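Local coordinates for carbon monoxide dehydrogenase (Thermococcus sp. AM4, PDB 6T7J), which catalyses the oxidation of carbon monoxide to carbon dioxide, probably with ferredoxin as acceptor, and was isolated here with a nickel-free, broken active-site cluster, at residues Y7-K12 and E22-A27; W36-E41 and M345-D350; R170-A175 and V188-I193; H218-S223 and F567-V572. All blocks are in the same frame, centred on the assembly; numbering follows the deposited sequence.

Contact 1 (Y7-K12 and E22-A27); sequences YRVPAK and ELIEKA
Glu-25 on the helix lies along the methyl of Ala-11 in the N-terminal loop. Its CB is too distant from Ala-11 to touch. CG comes close, at 3.7 Å from Ala-11 CB. With chi1 at -48°, CG stands beside the backbone N of Glu-25, and the extended chain beyond it passes over the methyl. CD follows at 4.2 Å from Ala-11 CB. At the tip, OE1 returns to 3.7 Å from Ala-11 CB. The methyl therefore meets the aliphatic root and one carboxylate oxygen of the same side chain. The amino group of Lys-12 is nearby but not paired, with NZ 5.2 Å from Glu-25 OE1. Its opposite charge probably makes this exposed position more favourable for the carboxylate.

One residue earlier on the helix, Ile-24 forms the buried half of the contact. Its CG2 branch meets Val-9 CB at 4.1 Å. No hydrogen bond joins the two segments; the inner half is apolar packing. Val-9 N is held by Glu-28, further along the same helix. The loop thus folds back on helix 20-30. Val-9 and Ile-24 both pack against Trp-36 of helix 35-42, and Ile-24 also reaches Leu-327 of helix 325-330.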
# COMPACT_ATOMS: atom_id res chain seq x y z
N TYR A 7 -2.09 19.61 29.43
CA TYR A 7 -3.34 20.32 29.18
C TYR A 7 -4.51 19.44 29.60
O TYR A 7 -4.59 18.28 29.18
CB TYR A 7 -3.48 20.73 27.70
CG TYR A 7 -2.25 21.36 27.11
CD1 TYR A 7 -2.14 22.74 26.98
CD2 TYR A 7 -1.19 20.57 26.67
CE1 TYR A 7 -1.00 23.31 26.44
CE2 TYR A 7 -0.06 21.14 26.12
CZ TYR A 7 0.03 22.51 26.02
OH TYR A 7 1.17 23.06 25.47
N ARG A 8 -5.40 19.99 30.40
CA ARG A 8 -6.56 19.26 30.88
C ARG A 8 -7.71 19.39 29.89
O ARG A 8 -7.85 20.40 29.19
CB ARG A 8 -6.99 19.76 32.26
CG ARG A 8 -5.89 19.62 33.30
CD ARG A 8 -6.41 19.78 34.72
NE ARG A 8 -5.61 19.02 35.67
CZ ARG A 8 -6.04 18.61 36.85
NH1 ARG A 8 -5.24 17.92 37.65
NH2 ARG A 8 -7.27 18.90 37.25
N VAL A 9 -8.54 18.35 29.83
CA VAL A 9 -9.62 18.25 28.85
C VAL A 9 -10.91 18.73 29.52
O VAL A 9 -11.34 18.11 30.50
CB VAL A 9 -9.77 16.81 28.34
CG1 VAL A 9 -11.00 16.68 27.46
CG2 VAL A 9 -8.52 16.39 27.59
N PRO A 10 -11.53 19.80 29.03
CA PRO A 10 -12.85 20.20 29.56
C PRO A 10 -13.86 19.07 29.40
O PRO A 10 -14.41 18.87 28.31
CB PRO A 10 -13.22 21.43 28.72
CG PRO A 10 -12.36 21.33 27.50
CD PRO A 10 -11.09 20.68 27.94
N ALA A 11 -14.11 18.34 30.49
CA ALA A 11 -14.80 17.06 30.40
C ALA A 11 -16.31 17.19 30.29
O ALA A 11 -16.96 16.28 29.77
CB ALA A 11 -14.45 16.20 31.61
N LYS A 12 -16.91 18.29 30.77
CA LYS A 12 -18.36 18.37 30.78
C LYS A 12 -18.95 18.48 29.38
O LYS A 12 -20.13 18.14 29.19
CB LYS A 12 -18.83 19.53 31.65
CG LYS A 12 -20.01 19.18 32.55
CD LYS A 12 -19.77 17.86 33.27
CE LYS A 12 -21.06 17.30 33.86
NZ LYS A 12 -20.87 15.93 34.40
N GLU A 22 -16.65 11.49 33.48
CA GLU A 22 -16.16 11.00 34.77
C GLU A 22 -14.83 10.28 34.61
O GLU A 22 -13.90 10.47 35.41
CB GLU A 22 -17.18 10.07 35.42
CG GLU A 22 -18.63 10.29 35.01
CD GLU A 22 -19.55 9.23 35.59
OE1 GLU A 22 -19.06 8.34 36.32
OE2 GLU A 22 -20.77 9.27 35.31
N LEU A 23 -14.70 9.46 33.57
CA LEU A 23 -13.50 8.66 33.40
C LEU A 23 -12.33 9.48 32.87
O LEU A 23 -11.18 9.21 33.22
CB LEU A 23 -13.78 7.47 32.49
CG LEU A 23 -14.22 6.18 33.19
CD1 LEU A 23 -15.18 6.45 34.33
CD2 LEU A 23 -14.84 5.24 32.18
N ILE A 24 -12.60 10.50 32.05
CA ILE A 24 -11.53 11.42 31.66
C ILE A 24 -10.99 12.14 32.88
O ILE A 24 -9.77 12.31 33.05
CB ILE A 24 -12.03 12.40 30.58
CG1 ILE A 24 -12.38 11.64 29.30
CG2 ILE A 24 -10.97 13.46 30.29
CD1 ILE A 24 -12.91 12.53 28.20
N GLU A 25 -11.88 12.56 33.79
CA GLU A 25 -11.42 13.23 35.00
C GLU A 25 -10.66 12.27 35.92
O GLU A 25 -9.69 12.66 36.57
CB GLU A 25 -12.58 13.85 35.74
CG GLU A 25 -13.49 14.64 34.87
CD GLU A 25 -14.73 14.96 35.61
OE1 GLU A 25 -15.77 15.25 34.96
OE2 GLU A 25 -14.63 15.02 36.86
N LYS A 26 -11.11 11.01 35.99
CA LYS A 26 -10.38 10.02 36.77
C LYS A 26 -8.98 9.80 36.20
O LYS A 26 -8.00 9.71 36.96
CB LYS A 26 -11.15 8.70 36.80
CG LYS A 26 -10.49 7.61 37.62
CD LYS A 26 -11.40 6.40 37.76
CE LYS A 26 -10.86 5.43 38.80
NZ LYS A 26 -9.51 4.92 38.43
N ALA A 27 -8.87 9.73 34.87
CA ALA A 27 -7.56 9.63 34.24
C ALA A 27 -6.68 10.83 34.58
O ALA A 27 -5.48 10.68 34.84
CB ALA A 27 -7.71 9.49 32.73

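Contact 2 (W36-E41 and M345-D350); sequences WHRLLE and MPAIVD
Arg-38 lays one face of its guanidinium over the methyl of Ala-347. The contact joins helix 35-42 of the N-terminal region to helix 347-352 of a Rossmann-like domain. That second helix belongs to a beta-alpha-beta crossover linking the neighbouring parallel strands 336-339 and 358-361.

The backbones are well separated, with Arg-38 CA 10.3 Å from Ala-347 CA, and the arginine spans the gap. Its chain runs out extended and then bends at chi3, -64°, which presents the flat group face-on to the methyl. Ala-347 CB is closest to NH2 of Arg-38, at 3.3 Å. It lies 3.6 Å from CZ and 3.7 Å from NH1 of the same residue, so it sits under the NH2 side of the group. The packing is tight, and no hydrogen bond crosses between the segments.

The polar edge of the arginine is satisfied elsewhere. NH2 forms a salt bridge with Glu-326 and a hydrogen bond with the carbonyl of Val-76 of the second subunit, which with Cys-77 lines that subunit's iron-sulfur (SF4) cluster pocket. Asp-350 also crosses the interface, in a salt bridge with Lys-74 of the second subunit.

These bonds probably fix the rotation of the guanidinium. Arg-38 therefore packs on the crossover helix and also ties the two subunits. Met-345, whose side chain is about 8 Å from the broken active-site cluster, completes the contact. Its SD lies at the guanidinium edge, near the plane, 4.4 Å from Arg-38 NH2.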
# COMPACT_ATOMS: atom_id res chain seq x y z
N TRP A 36 -7.66 12.35 24.11
CA TRP A 36 -7.96 13.77 24.11
C TRP A 36 -6.76 14.60 24.57
O TRP A 36 -6.44 15.63 23.97
CB TRP A 36 -9.18 14.05 24.99
CG TRP A 36 -10.48 13.50 24.45
CD1 TRP A 36 -11.29 14.08 23.53
CD2 TRP A 36 -11.11 12.26 24.82
NE1 TRP A 36 -12.39 13.29 23.29
CE2 TRP A 36 -12.30 12.17 24.07
CE3 TRP A 36 -10.78 11.23 25.70
CZ2 TRP A 36 -13.16 11.08 24.18
CZ3 TRP A 36 -11.64 10.15 25.81
CH2 TRP A 36 -12.82 10.08 25.05
N HIS A 37 -6.10 14.17 25.65
CA HIS A 37 -4.93 14.89 26.14
C HIS A 37 -3.82 14.93 25.09
O HIS A 37 -3.19 15.97 24.88
CB HIS A 37 -4.41 14.24 27.42
CG HIS A 37 -5.43 14.14 28.51
ND1 HIS A 37 -6.18 13.00 28.72
CD2 HIS A 37 -5.83 15.03 29.44
CE1 HIS A 37 -7.00 13.20 29.74
NE2 HIS A 37 -6.81 14.42 30.19
N ARG A 38 -3.59 13.81 24.40
CA ARG A 38 -2.53 13.78 23.39
C ARG A 38 -2.92 14.57 22.15
O ARG A 38 -2.06 15.20 21.52
CB ARG A 38 -2.19 12.33 23.05
CG ARG A 38 -1.62 11.56 24.24
CD ARG A 38 -1.13 10.18 23.85
NE ARG A 38 -2.22 9.33 23.38
CZ ARG A 38 -2.93 8.54 24.17
NH1 ARG A 38 -2.67 8.47 25.47
NH2 ARG A 38 -3.91 7.80 23.66
N LEU A 39 -4.21 14.58 21.79
CA LEU A 39 -4.68 15.49 20.75
C LEU A 39 -4.38 16.94 21.11
O LEU A 39 -3.91 17.71 20.27
CB LEU A 39 -6.18 15.31 20.52
CG LEU A 39 -6.82 16.38 19.64
CD1 LEU A 39 -6.30 16.28 18.21
CD2 LEU A 39 -8.34 16.30 19.67
N LEU A 40 -4.64 17.32 22.37
CA LEU A 40 -4.30 18.67 22.82
C LEU A 40 -2.80 18.91 22.73
O LEU A 40 -2.36 20.01 22.37
CB LEU A 40 -4.80 18.89 24.25
CG LEU A 40 -6.31 19.01 24.44
CD1 LEU A 40 -6.64 19.25 25.91
CD2 LEU A 40 -6.88 20.11 23.57
N GLU A 41 -2.00 17.90 23.05
CA GLU A 41 -0.55 18.04 22.95
C GLU A 41 -0.10 18.20 21.50
O GLU A 41 0.96 18.79 21.25
CB GLU A 41 0.15 16.83 23.58
CG GLU A 41 0.01 16.76 25.09
CD GLU A 41 1.12 15.95 25.73
OE1 GLU A 41 2.17 15.76 25.08
OE2 GLU A 41 0.95 15.51 26.88
N MET A 345 -5.65 1.01 19.98
CA MET A 345 -4.73 2.06 20.40
C MET A 345 -3.54 1.44 21.11
O MET A 345 -3.72 0.71 22.09
CB MET A 345 -5.42 3.05 21.34
CG MET A 345 -6.44 3.96 20.68
SD MET A 345 -7.01 5.22 21.84
CE MET A 345 -8.40 5.92 20.95
N PRO A 346 -2.31 1.68 20.65
CA PRO A 346 -1.14 1.23 21.43
C PRO A 346 -1.16 1.77 22.85
O PRO A 346 -0.70 1.09 23.78
CB PRO A 346 0.05 1.77 20.63
CG PRO A 346 -0.48 1.94 19.23
CD PRO A 346 -1.92 2.33 19.38
N ALA A 347 -1.72 2.96 23.04
CA ALA A 347 -1.77 3.58 24.36
C ALA A 347 -2.48 2.71 25.39
O ALA A 347 -2.21 2.85 26.59
CB ALA A 347 -2.46 4.95 24.27
N ILE A 348 -3.38 1.82 24.95
CA ILE A 348 -4.08 0.97 25.91
C ILE A 348 -3.11 0.12 26.71
O ILE A 348 -3.45 -0.31 27.82
CB ILE A 348 -5.14 0.08 25.23
CG1 ILE A 348 -4.48 -1.08 24.48
CG2 ILE A 348 -6.05 0.90 24.32
CD1 ILE A 348 -5.45 -2.15 24.04
N VAL A 349 -1.91 -0.13 26.20
CA VAL A 349 -0.90 -0.80 27.01
C VAL A 349 -0.43 0.12 28.13
O VAL A 349 -0.47 -0.24 29.31
CB VAL A 349 0.27 -1.28 26.14
CG1 VAL A 349 1.48 -1.61 27.00
CG2 VAL A 349 -0.15 -2.49 25.33
N ASP A 350 -0.02 1.34 27.77
CA ASP A 350 0.39 2.34 28.76
C ASP A 350 -0.63 2.44 29.89
O ASP A 350 -0.31 2.23 31.06
CB ASP A 350 0.57 3.69 28.10
CG ASP A 350 1.87 3.80 27.39
OD1 ASP A 350 2.93 3.49 27.95
OD2 ASP A 350 1.82 4.18 26.23

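Contact 3 (R170-A175 and V188-I193); sequences RMLALA and VLPRAI
Leu-172 pushes one methyl, CD1, against both Leu-189 and Pro-190, and this is the tight part of the contact. CD1 lies 3.7 Å from Leu-189 CD2. It is 3.8 Å from Pro-190 CD and 4.1 Å from Pro-190 CG. The methyl thus meets one leucine branch and the CD-CG end of the proline ring, leucine and proline reaching toward each other. The two leucine side chains meet at a slant. With chi1 at -70°, Leu-172 CG points opposite the carbonyl carbon, and chi2 of -170° carries CD1 out toward the other segment.

Away from this methyl the contact is looser. Leu-172 CD2 is 4.4 Å from Pro-190 CG. Leu-189 is partly exposed, and its CD1 lies 5.5 Å from Leu-172 CD1. The main chains stay apart, with Leu-172 CA 8.7 Å from Pro-190 CA. No hydrogen bond bridges the segments; the join is purely apolar.

The two segments flank helix 177-186. The contact closes the short excursion made by that helix, between a 3-10 turn and an irregular loop. Leu-189 also packs on Trp-183 of helix 177-186. Nearby, Met-171 and Ile-193 lean on the long helix 212-242.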
# COMPACT_ATOMS: atom_id res chain seq x y z
N ARG A 170 -15.53 -11.93 -8.90
CA ARG A 170 -16.69 -12.81 -8.94
C ARG A 170 -17.82 -12.30 -8.05
O ARG A 170 -18.99 -12.33 -8.43
CB ARG A 170 -16.29 -14.23 -8.52
CG ARG A 170 -15.19 -14.83 -9.38
CD ARG A 170 -15.72 -15.28 -10.73
NE ARG A 170 -16.81 -16.25 -10.59
CZ ARG A 170 -16.64 -17.57 -10.61
NH1 ARG A 170 -17.68 -18.38 -10.47
NH2 ARG A 170 -15.42 -18.08 -10.77
N MET A 171 -17.47 -11.80 -6.85
CA MET A 171 -18.49 -11.35 -5.91
C MET A 171 -19.35 -10.22 -6.46
O MET A 171 -20.44 -9.96 -5.93
CB MET A 171 -17.84 -10.92 -4.60
CG MET A 171 -17.26 -12.06 -3.78
SD MET A 171 -18.52 -13.17 -3.12
CE MET A 171 -19.01 -12.27 -1.66
N LEU A 172 -18.90 -9.55 -7.53
CA LEU A 172 -19.72 -8.54 -8.18
C LEU A 172 -21.04 -9.10 -8.70
O LEU A 172 -21.93 -8.31 -9.03
CB LEU A 172 -18.95 -7.89 -9.34
CG LEU A 172 -17.77 -6.99 -8.95
CD1 LEU A 172 -17.26 -6.23 -10.16
CD2 LEU A 172 -18.16 -6.04 -7.84
N ALA A 173 -21.19 -10.42 -8.76
CA ALA A 173 -22.48 -11.01 -9.08
C ALA A 173 -23.56 -10.61 -8.09
O ALA A 173 -24.75 -10.77 -8.39
CB ALA A 173 -22.36 -12.54 -9.14
N LEU A 174 -23.19 -10.08 -6.92
CA LEU A 174 -24.17 -9.59 -5.96
C LEU A 174 -24.62 -8.16 -6.25
O LEU A 174 -25.59 -7.70 -5.64
CB LEU A 174 -23.60 -9.67 -4.54
CG LEU A 174 -23.46 -11.07 -3.95
CD1 LEU A 174 -22.30 -11.12 -2.96
CD2 LEU A 174 -24.74 -11.50 -3.27
N ALA A 175 -23.94 -7.45 -7.15
CA ALA A 175 -24.29 -6.07 -7.47
C ALA A 175 -25.26 -6.02 -8.65
O ALA A 175 -25.15 -6.82 -9.58
CB ALA A 175 -23.03 -5.27 -7.81
N VAL A 188 -14.05 1.14 -13.86
CA VAL A 188 -13.58 1.00 -12.49
C VAL A 188 -13.92 -0.38 -11.92
O VAL A 188 -13.90 -0.57 -10.71
CB VAL A 188 -14.14 2.12 -11.59
CG1 VAL A 188 -13.71 3.48 -12.12
CG2 VAL A 188 -15.65 2.02 -11.50
N LEU A 189 -14.25 -1.34 -12.78
CA LEU A 189 -14.58 -2.68 -12.31
C LEU A 189 -13.35 -3.31 -11.67
O LEU A 189 -12.30 -3.43 -12.33
CB LEU A 189 -15.08 -3.55 -13.47
CG LEU A 189 -16.53 -3.32 -13.91
CD1 LEU A 189 -16.83 -4.08 -15.18
CD2 LEU A 189 -17.50 -3.70 -12.80
N PRO A 190 -13.42 -3.73 -10.41
CA PRO A 190 -12.25 -4.34 -9.77
C PRO A 190 -12.02 -5.76 -10.25
O PRO A 190 -12.96 -6.50 -10.54
CB PRO A 190 -12.61 -4.31 -8.28
CG PRO A 190 -14.10 -4.35 -8.26
CD PRO A 190 -14.57 -3.62 -9.49
N ARG A 191 -10.75 -6.13 -10.33
CA ARG A 191 -10.33 -7.42 -10.88
C ARG A 191 -9.85 -8.39 -9.82
O ARG A 191 -10.33 -9.53 -9.76
CB ARG A 191 -9.23 -7.19 -11.93
CG ARG A 191 -9.62 -6.19 -13.01
CD ARG A 191 -8.41 -5.46 -13.57
NE ARG A 191 -7.79 -4.60 -12.58
CZ ARG A 191 -6.76 -3.79 -12.83
NH1 ARG A 191 -6.25 -3.04 -11.86
NH2 ARG A 191 -6.24 -3.73 -14.04
N ALA A 192 -8.90 -7.98 -8.98
CA ALA A 192 -8.45 -8.79 -7.85
C ALA A 192 -8.02 -7.83 -6.75
O ALA A 192 -7.31 -6.86 -7.01
CB ALA A 192 -7.30 -9.72 -8.24
N ILE A 193 -8.45 -8.12 -5.52
CA ILE A 193 -8.39 -7.13 -4.44
C ILE A 193 -6.95 -6.71 -4.16
O ILE A 193 -6.60 -5.52 -4.20
CB ILE A 193 -9.07 -7.67 -3.17
CG1 ILE A 193 -10.41 -8.33 -3.51
CG2 ILE A 193 -9.29 -6.54 -2.21
CD1 ILE A 193 -11.08 -9.00 -2.32

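Contact 4 (H218-S223 and F567-V572)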
# COMPACT_ATOMS: atom_id res chain seq x y z
N HIS A 218 -9.00 5.00 -10.00
CA HIS A 218 -8.48 3.74 -9.47
C HIS A 218 -8.79 3.60 -7.99
O HIS A 218 -8.98 2.48 -7.50
CB HIS A 218 -6.98 3.61 -9.70
CG HIS A 218 -6.43 2.31 -9.21
ND1 HIS A 218 -5.59 2.22 -8.12
CD2 HIS A 218 -6.62 1.04 -9.65
CE1 HIS A 218 -5.27 0.95 -7.92
NE2 HIS A 218 -5.89 0.22 -8.83
N GLY A 219 -8.84 4.71 -7.25
CA GLY A 219 -9.32 4.64 -5.88
C GLY A 219 -10.75 4.13 -5.81
O GLY A 219 -11.09 3.35 -4.92
N ILE A 220 -11.59 4.57 -6.75
CA ILE A 220 -12.95 4.05 -6.83
C ILE A 220 -12.94 2.55 -7.08
O ILE A 220 -13.67 1.79 -6.44
CB ILE A 220 -13.74 4.81 -7.92
CG1 ILE A 220 -14.25 6.15 -7.38
CG2 ILE A 220 -14.89 3.96 -8.44
CD1 ILE A 220 -14.55 7.17 -8.45
N ARG A 221 -12.10 2.11 -8.02
CA ARG A 221 -11.99 0.68 -8.32
C ARG A 221 -11.56 -0.12 -7.09
O ARG A 221 -12.10 -1.20 -6.82
CB ARG A 221 -11.02 0.45 -9.48
CG ARG A 221 -10.70 -1.01 -9.76
CD ARG A 221 -10.25 -1.23 -11.20
NE ARG A 221 -9.03 -0.50 -11.52
CZ ARG A 221 -8.48 -0.44 -12.73
NH1 ARG A 221 -9.06 -1.07 -13.75
NH2 ARG A 221 -7.37 0.25 -12.93
N THR A 222 -10.59 0.40 -6.34
CA THR A 222 -10.10 -0.30 -5.16
C THR A 222 -11.16 -0.34 -4.06
O THR A 222 -11.35 -1.37 -3.39
CB THR A 222 -8.82 0.37 -4.65
OG1 THR A 222 -7.85 0.41 -5.70
CG2 THR A 222 -8.25 -0.39 -3.46
N SER A 223 -11.86 0.78 -3.85
CA SER A 223 -12.96 0.80 -2.89
C SER A 223 -14.03 -0.21 -3.27
O SER A 223 -14.63 -0.85 -2.40
CB SER A 223 -13.54 2.20 -2.79
OG SER A 223 -14.40 2.46 -3.89
N PHE A 567 -19.15 3.62 -1.00
CA PHE A 567 -20.52 4.11 -0.96
C PHE A 567 -20.77 5.06 -2.12
O PHE A 567 -21.70 4.86 -2.91
CB PHE A 567 -20.81 4.78 0.38
CG PHE A 567 -21.26 3.82 1.45
CD1 PHE A 567 -21.78 2.58 1.11
CD2 PHE A 567 -21.16 4.15 2.79
CE1 PHE A 567 -22.20 1.70 2.08
CE2 PHE A 567 -21.57 3.27 3.77
CZ PHE A 567 -22.10 2.04 3.42
N VAL A 568 -19.93 6.09 -2.25
CA VAL A 568 -20.05 7.01 -3.38
C VAL A 568 -20.10 6.23 -4.69
O VAL A 568 -21.02 6.40 -5.50
CB VAL A 568 -18.89 8.02 -3.38
CG1 VAL A 568 -18.86 8.80 -4.69
CG2 VAL A 568 -19.02 8.98 -2.20
N ALA A 569 -19.14 5.33 -4.90
CA ALA A 569 -19.06 4.56 -6.14
C ALA A 569 -20.27 3.67 -6.34
O ALA A 569 -20.63 3.36 -7.48
CB ALA A 569 -17.78 3.73 -6.15
N SER A 570 -20.92 3.24 -5.26
CA SER A 570 -22.17 2.50 -5.36
C SER A 570 -23.35 3.41 -5.67
O SER A 570 -24.47 2.91 -5.86
CB SER A 570 -22.43 1.73 -4.07
OG SER A 570 -21.32 0.94 -3.71
N GLY A 571 -23.14 4.72 -5.73
CA GLY A 571 -24.17 5.65 -6.16
C GLY A 571 -24.92 6.37 -5.06
O GLY A 571 -25.92 7.04 -5.37
N VAL A 572 -24.49 6.28 -3.81
CA VAL A 572 -25.18 6.93 -2.70
C VAL A 572 -24.47 8.22 -2.34
O VAL A 572 -23.24 8.26 -2.21
CB VAL A 572 -25.31 6.00 -1.48
CG1 VAL A 572 -24.01 5.33 -1.15
CG2 VAL A 572 -25.79 6.78 -0.27
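Ile-220 touches Ala-569 through its CG2 branch, 3.7 Å from Ala-569 CB. The alanine sits in the last turn of helix 558-569, which ends in a Schellman motif. This helix lies in a beta-alpha-beta crossover between strands 548-552 and 574-576 of the second Rossmann-like sheet. Near its start it carries Lys-559, part of the active-site cluster pocket. The backbones come close, with Ile-220 CA 6.2 Å from Ala-569 CA, and the small methyl permits this.

One turn along helix 212-242, Ser-223 offers a looser second touch, its OG 4.3 Å from Ala-569 CB. That hydroxyl is turned back, chi1 78°, to donate to Ile-220 O at 2.7 Å. The two residues that meet Ala-569 are therefore bonded to each other.

After Ala-569, the Schellman motif sets the end of the helix. Gly-571 has positive phi, 100°, and its N bonds to Val-568 O. Val-572 N reaches back to Phe-567 O. Outside the segments, Trp-183 donates to Ala-569 O.

On the other helix, Thr-222 bonds back to His-218. Its OG1 and N reach His-218 O from opposite faces of the carbonyl plane. The same OG1 lies 3.4 Å above the His-218 ring, offset toward its rim.

From the N terminus, contact 1 closes a short loop by folding the leading chain back on helix 20-30. Contact 2 then opens on the next helix, and the two touch where Val-9 meets His-37. Contact 2 spans about three hundred residues, tying the N-terminal region to a crossover helix packed beside the first parallel sheet. Contact 3 is nested inside that span and closes the turn around helix 177-186. Contact 4 opens after contact 3 but closes beyond contact 2, so contacts 2 and 4 cross. It joins long helix 212-242 to the end of a crossover helix of the second sheet. Contacts 3 and 4 touch through Arg-221.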